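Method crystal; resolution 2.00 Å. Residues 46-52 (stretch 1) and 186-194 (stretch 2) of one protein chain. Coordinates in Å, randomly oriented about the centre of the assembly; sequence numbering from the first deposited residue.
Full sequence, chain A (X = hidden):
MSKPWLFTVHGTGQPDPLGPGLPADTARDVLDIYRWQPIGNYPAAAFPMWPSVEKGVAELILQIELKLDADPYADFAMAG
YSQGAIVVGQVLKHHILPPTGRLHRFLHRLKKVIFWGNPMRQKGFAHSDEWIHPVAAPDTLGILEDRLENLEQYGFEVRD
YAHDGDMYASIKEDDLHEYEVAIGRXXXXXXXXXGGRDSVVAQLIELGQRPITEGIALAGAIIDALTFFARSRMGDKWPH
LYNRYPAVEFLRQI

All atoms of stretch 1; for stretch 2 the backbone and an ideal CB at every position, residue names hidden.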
# COMPACT_ATOMS: atom_id res chain seq x y z
N ALA A 46 1.65 -11.86 -4.73
CA ALA A 46 2.15 -12.07 -3.37
C ALA A 46 3.68 -12.24 -3.33
O ALA A 46 4.34 -11.81 -2.38
CB ALA A 46 1.47 -13.28 -2.73
N PHE A 47 4.23 -12.86 -4.37
CA PHE A 47 5.68 -13.04 -4.46
C PHE A 47 6.14 -13.47 -5.84
O PHE A 47 5.61 -14.43 -6.38
CB PHE A 47 6.20 -14.06 -3.44
CG PHE A 47 7.70 -14.13 -3.40
CD1 PHE A 47 8.42 -13.21 -2.64
CD2 PHE A 47 8.39 -15.07 -4.15
CE1 PHE A 47 9.81 -13.25 -2.61
CE2 PHE A 47 9.78 -15.11 -4.12
CZ PHE A 47 10.49 -14.20 -3.36
N PRO A 48 7.15 -12.77 -6.40
CA PRO A 48 7.82 -11.62 -5.76
C PRO A 48 6.93 -10.39 -5.81
O PRO A 48 6.34 -10.08 -6.85
CB PRO A 48 9.05 -11.39 -6.65
CG PRO A 48 8.64 -11.89 -7.99
CD PRO A 48 7.64 -13.02 -7.76
N MET A 49 6.82 -9.69 -4.69
CA MET A 49 5.93 -8.55 -4.59
C MET A 49 6.54 -7.27 -5.19
O MET A 49 5.86 -6.55 -5.92
CB MET A 49 5.56 -8.30 -3.13
CG MET A 49 4.52 -7.19 -2.94
SD MET A 49 4.07 -6.99 -1.20
CE MET A 49 3.27 -8.58 -0.92
N TRP A 50 7.80 -6.98 -4.89
CA TRP A 50 8.32 -5.68 -5.31
C TRP A 50 8.23 -5.42 -6.82
O TRP A 50 7.85 -4.32 -7.23
CB TRP A 50 9.72 -5.37 -4.76
CG TRP A 50 9.92 -3.88 -4.75
CD1 TRP A 50 10.60 -3.14 -5.68
CD2 TRP A 50 9.36 -2.94 -3.82
NE1 TRP A 50 10.52 -1.80 -5.36
CE2 TRP A 50 9.77 -1.65 -4.23
CE3 TRP A 50 8.57 -3.06 -2.67
CZ2 TRP A 50 9.41 -0.49 -3.53
CZ3 TRP A 50 8.21 -1.92 -1.98
CH2 TRP A 50 8.63 -0.64 -2.41
N PRO A 51 8.57 -6.42 -7.66
CA PRO A 51 8.37 -6.18 -9.10
C PRO A 51 6.91 -5.88 -9.40
O PRO A 51 6.62 -5.15 -10.34
CB PRO A 51 8.77 -7.50 -9.75
CG PRO A 51 9.73 -8.13 -8.75
CD PRO A 51 9.19 -7.73 -7.40
N SER A 52 6.00 -6.47 -8.63
CA SER A 52 4.59 -6.19 -8.82
C SER A 52 4.31 -4.72 -8.47
O SER A 52 3.66 -4.01 -9.23
CB SER A 52 3.73 -7.13 -7.98
OG SER A 52 2.35 -6.89 -8.20
N UNK A 186 12.57 -8.39 3.83
CA UNK A 186 13.31 -8.98 2.72
C UNK A 186 12.35 -9.56 1.67
O UNK A 186 12.50 -9.30 0.47
CB UNK A 186 14.26 -10.07 3.23
N UNK A 187 11.37 -10.33 2.14
CA UNK A 187 10.39 -10.96 1.26
C UNK A 187 9.62 -9.92 0.43
O UNK A 187 9.44 -10.07 -0.78
CB UNK A 187 9.41 -11.80 2.08
N UNK A 188 9.19 -8.86 1.08
CA UNK A 188 8.46 -7.81 0.38
C UNK A 188 9.29 -7.04 -0.66
O UNK A 188 8.74 -6.58 -1.67
CB UNK A 188 7.90 -6.82 1.41
N UNK A 189 10.60 -6.90 -0.44
CA UNK A 189 11.46 -6.13 -1.35
C UNK A 189 12.17 -6.96 -2.43
O UNK A 189 12.76 -6.40 -3.36
CB UNK A 189 12.52 -5.39 -0.53
N UNK A 190 12.14 -8.28 -2.30
CA UNK A 190 12.97 -9.14 -3.14
C UNK A 190 12.49 -9.18 -4.59
O UNK A 190 11.29 -9.06 -4.86
CB UNK A 190 12.99 -10.56 -2.57
N UNK A 191 13.43 -9.38 -5.51
CA UNK A 191 13.11 -9.56 -6.93
C UNK A 191 12.69 -11.01 -7.22
O UNK A 191 12.11 -11.30 -8.27
CB UNK A 191 14.31 -9.18 -7.80
N UNK A 192 13.00 -11.90 -6.28
CA UNK A 192 12.79 -13.34 -6.41
C UNK A 192 13.55 -14.03 -5.28
O UNK A 192 14.24 -13.36 -4.52
CB UNK A 192 13.25 -13.85 -7.78
N UNK A 193 13.44 -15.35 -5.17
CA UNK A 193 14.07 -16.05 -4.06
C UNK A 193 15.57 -16.23 -4.31
O UNK A 193 16.39 -16.03 -3.41
CB UNK A 193 13.40 -17.41 -3.84
N UNK A 194 15.90 -16.62 -5.54
CA UNK A 194 17.27 -16.86 -5.97
C UNK A 194 17.47 -16.13 -7.29
O UNK A 194 16.62 -16.19 -8.18
CB UNK A 194 17.56 -18.36 -6.11

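Position 186 lies at the start of a helix's last turn, and nothing of stretch 1 comes within 5.5 Å of its ideal CB. Any helix-compatible residue would do as far as this contact is concerned; it is Ile186, which takes no part.

At position 187 the CA-to-CB bond runs sideways, with the ideal CB 4.9 Å from Phe47 CE1. An aromatic ring offers no polar group for a side chain here, so a compact apolar residue such as valine, alanine or isoleucine suits. The residue is Val187, whose t rotamer leaves its CG1 4.1 Å from Phe47 CD1, while its carbonyl lies at the edge of the same ring, O to CE1 3.7 Å.

Position 188 is also helical and sideways, its ideal CB 4.6 Å from Met49 SD. The neighbour is a long thioether chain, so leucine, isoleucine or methionine would pack well. Met188 fills the place, its CG 4.2 Å from Met49 SD.

Position 189 closes the helix, and its CB stands 5.1 Å from Trp50 CE3, near the indole but not pressed upon it. A long chain, polar or apolar, could pass. Lys189 sends its end away from stretch 1, and NZ is hydrogen-bonded elsewhere in the structure; its backbone makes the nearer approach, O lying 3.5 Å from Trp50 CB.

Position 190 is the first to leave helical angles, at phi/psi -71/150, and its CB is 4.2 Å from Phe47 CE1. With the ring already at van der Waals distance, a small apolar group fits without further reach. Ala190 supplies just that methyl. Its carbonyl O sits 3.6 Å from Pro51 CD and 2.6 Å from a water oxygen, which Val187 O also approaches at 2.8 Å; the water has more acceptors in reach than protons, so it need not donate to both. It accepts from Trp50 N, 3.1 Å from the water oxygen, and so links the two backbones.

At position 191 the CB points away, so small polar residues are as suitable as many others. Ser191, chi1 p, keeps its side chain off stretch 1, but its O lies 3.5 Å from Pro48 CB.

Position 192 has phi/psi 167/177, an extended region most accessible to glycine, although a CB would have room. Gly192 is found, its C 3.6 Å from Phe47 CZ. Its N is buried by the contact without a partner.

Position 193 places its CB 4.3 Å from Phe47 CE2, inviting an apolar or aromatic residue. Phe193 brings CD1 to 4.3 Å from Phe47 CZ.

Position 194 is out of reach and unconstrained here; it is Ile194.

Stretch 2 186-194: IVMKASGFI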
# COMPACT_ATOMS: atom_id res chain seq x y z
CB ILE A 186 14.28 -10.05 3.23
CG1 ILE A 186 15.52 -9.36 3.80
CG2 ILE A 186 14.65 -11.02 2.11
CD1 ILE A 186 16.42 -10.26 4.59
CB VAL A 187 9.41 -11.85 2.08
CG1 VAL A 187 8.17 -12.15 1.29
CG2 VAL A 187 10.10 -13.13 2.45
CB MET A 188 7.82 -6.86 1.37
CG MET A 188 6.64 -7.47 2.11
SD MET A 188 6.01 -6.32 3.34
CE MET A 188 6.16 -4.78 2.45
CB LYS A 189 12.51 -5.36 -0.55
CG LYS A 189 11.92 -4.34 0.41
CD LYS A 189 12.90 -4.02 1.52
CE LYS A 189 14.20 -3.43 0.99
NZ LYS A 189 15.10 -3.04 2.12
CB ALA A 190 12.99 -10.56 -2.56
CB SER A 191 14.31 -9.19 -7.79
OG SER A 191 15.45 -9.96 -7.42
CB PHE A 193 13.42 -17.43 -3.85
CG PHE A 193 13.43 -17.88 -2.43
CD1 PHE A 193 12.39 -17.56 -1.58
CD2 PHE A 193 14.50 -18.61 -1.92
CE1 PHE A 193 12.40 -17.97 -0.24
CE2 PHE A 193 14.52 -19.02 -0.60
CZ PHE A 193 13.46 -18.69 0.25
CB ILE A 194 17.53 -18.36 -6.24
CG1 ILE A 194 16.76 -19.24 -5.26
CG2 ILE A 194 19.02 -18.68 -6.17
CD1 ILE A 194 16.96 -20.75 -5.51
O HOH W 1 9.18 -9.26 -3.40
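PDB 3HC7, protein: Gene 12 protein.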